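Polysaccharide deacetylase (PDB 4WCJ) probably removes N-acetyl groups from poly-beta-1,6-N-acetyl-D-glucosamine, as a zinc-binding family 4 carbohydrate esterase. Local coordinates at residues V172-G177 against F210-T215. Residues are numbered along the deposited sequence; the frame is centred on the assembly and turned at random.
Sequences VFLLPG and FGTPTT
L174 packs its branched tip against the turn that starts helix 213-221, a compact case of an aliphatic side chain resting on a capped helix end. CB points toward the 210-215 segment, and CG stands anti to the carbonyl carbon (chi1 -61°), which carries both methyls across to F210-T215. L174 CD1 comes to 3.9 Å from F210 O. L174 CD2 goes to the threonines, meeting T215 CG2 at 3.7 Å and T212 CG2 at 4.0 Å; L174 crosses T215 at about a right angle but slides past T212 in the opposite direction. Those two threonines form a capping box: T215 N donates to T212 OG1 (3.1 Å), and T212 N to T215 OG1 in a nearly straight bond of 2.9 Å (167°). T215 OG1 is also hydrogen-bonded to Y206 OH. Here, in the beta/alpha fold of the deacetylase, the short 3-10 turn after strand 170-171 meets the first turn of helix 213-221. Replacing T212 by an alanine removes OG1 and CG2, which would probably leave T215 N without its side-chain acceptor and L174 CD2 with one methyl neighbour fewer. Next to L174, the F173 ring brings its CE1 edge to 4.1 Å from F210 O, while its side chain lies about 9 Å from the bound zinc.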
loop_
_atom_site.group_PDB
_atom_site.type_symbol
_atom_site.label_atom_id
_atom_site.label_comp_id
_atom_site.label_asym_id
_atom_site.label_seq_id
_atom_site.Cartn_x
_atom_site.Cartn_y
_atom_site.Cartn_z
ATOM N N VAL A 172 1.478 6.863 -17.505
ATOM C CA VAL A 172 1.548 6.186 -18.798
ATOM C C VAL A 172 0.440 5.147 -19.001
ATOM O O VAL A 172 -0.026 4.941 -20.128
ATOM C CB VAL A 172 2.912 5.492 -18.979
ATOM C CG1 VAL A 172 4.025 6.528 -19.091
ATOM C CG2 VAL A 172 3.181 4.520 -17.822
ATOM N N PHE A 173 0.006 4.493 -17.927
ATOM C CA PHE A 173 -0.981 3.432 -18.083
ATOM C C PHE A 173 -2.407 3.967 -18.217
ATOM O O PHE A 173 -3.349 3.188 -18.410
ATOM C CB PHE A 173 -0.894 2.421 -16.928
ATOM C CG PHE A 173 -1.132 3.009 -15.564
ATOM C CD1 PHE A 173 -2.413 3.099 -15.044
ATOM C CD2 PHE A 173 -0.069 3.427 -14.782
ATOM C CE1 PHE A 173 -2.635 3.624 -13.783
ATOM C CE2 PHE A 173 -0.284 3.943 -13.508
ATOM C CZ PHE A 173 -1.576 4.047 -13.017
ATOM N N LEU A 174 -2.571 5.283 -18.134
ATOM C CA LEU A 174 -3.882 5.899 -18.347
ATOM C C LEU A 174 -3.941 6.681 -19.655
ATOM O O LEU A 174 -4.953 7.311 -19.963
ATOM C CB LEU A 174 -4.248 6.817 -17.178
ATOM C CG LEU A 174 -4.368 6.157 -15.803
ATOM C CD1 LEU A 174 -4.780 7.170 -14.747
ATOM C CD2 LEU A 174 -5.346 4.977 -15.828
ATOM N N LEU A 175 -2.847 6.648 -20.411
ATOM C CA LEU A 175 -2.801 7.249 -21.741
ATOM C C LEU A 175 -3.766 6.519 -22.674
ATOM O O LEU A 175 -4.058 5.341 -22.465
ATOM C CB LEU A 175 -1.375 7.207 -22.302
ATOM C CG LEU A 175 -0.358 8.098 -21.590
ATOM C CD1 LEU A 175 1.004 8.009 -22.261
ATOM C CD2 LEU A 175 -0.855 9.533 -21.563
ATOM N N PRO A 176 -4.271 7.215 -23.701
ATOM C CA PRO A 176 -5.217 6.581 -24.625
ATOM C C PRO A 176 -4.633 5.356 -25.324
ATOM O O PRO A 176 -3.450 5.349 -25.671
ATOM C CB PRO A 176 -5.512 7.689 -25.647
ATOM C CG PRO A 176 -5.145 8.967 -24.959
ATOM C CD PRO A 176 -4.004 8.622 -24.053
ATOM N N GLY A 177 -5.458 4.334 -25.528
ATOM C CA GLY A 177 -5.035 3.147 -26.245
ATOM C C GLY A 177 -4.044 2.299 -25.475
ATOM O O GLY A 177 -3.314 1.503 -26.063
ATOM N N PHE A 210 -4.539 6.792 -8.650
ATOM C CA PHE A 210 -5.872 6.761 -9.263
ATOM C C PHE A 210 -5.977 5.916 -10.516
ATOM O O PHE A 210 -4.993 5.669 -11.198
ATOM C CB PHE A 210 -6.323 8.191 -9.562
ATOM C CG PHE A 210 -6.310 9.065 -8.349
ATOM C CD1 PHE A 210 -7.354 9.012 -7.438
ATOM C CD2 PHE A 210 -5.218 9.874 -8.073
ATOM C CE1 PHE A 210 -7.332 9.788 -6.294
ATOM C CE2 PHE A 210 -5.186 10.650 -6.933
ATOM C CZ PHE A 210 -6.244 10.609 -6.041
ATOM N N GLY A 211 -7.196 5.472 -10.807
ATOM C CA GLY A 211 -7.452 4.679 -11.989
ATOM C C GLY A 211 -8.697 5.163 -12.705
ATOM O O GLY A 211 -9.228 6.237 -12.398
ATOM N N THR A 212 -9.142 4.374 -13.676
ATOM C CA THR A 212 -10.360 4.648 -14.427
ATOM C C THR A 212 -11.296 3.445 -14.268
ATOM O O THR A 212 -10.874 2.395 -13.780
ATOM C CB THR A 212 -10.075 4.890 -15.931
ATOM O OG1 THR A 212 -9.447 3.736 -16.502
ATOM C CG2 THR A 212 -9.181 6.100 -16.134
ATOM N N PRO A 213 -12.574 3.586 -14.659
ATOM C CA PRO A 213 -13.427 2.392 -14.675
ATOM C C PRO A 213 -12.872 1.298 -15.579
ATOM O O PRO A 213 -13.097 0.108 -15.324
ATOM C CB PRO A 213 -14.755 2.931 -15.218
ATOM C CG PRO A 213 -14.776 4.337 -14.756
ATOM C CD PRO A 213 -13.364 4.818 -14.848
ATOM N N THR A 214 -12.136 1.696 -16.614
ATOM C CA THR A 214 -11.568 0.728 -17.541
ATOM C C THR A 214 -10.482 -0.073 -16.838
ATOM O O THR A 214 -10.462 -1.307 -16.917
ATOM C CB THR A 214 -10.998 1.401 -18.802
ATOM O OG1 THR A 214 -12.065 2.005 -19.542
ATOM C CG2 THR A 214 -10.306 0.370 -19.686
ATOM N N THR A 215 -9.593 0.613 -16.127
ATOM C CA THR A 215 -8.526 -0.092 -15.414
ATOM C C THR A 215 -9.088 -0.852 -14.203
ATOM O O THR A 215 -8.614 -1.952 -13.887
ATOM C CB THR A 215 -7.365 0.851 -14.957
ATOM O OG1 THR A 215 -7.834 1.808 -14.001
ATOM C CG2 THR A 215 -6.754 1.556 -16.147
#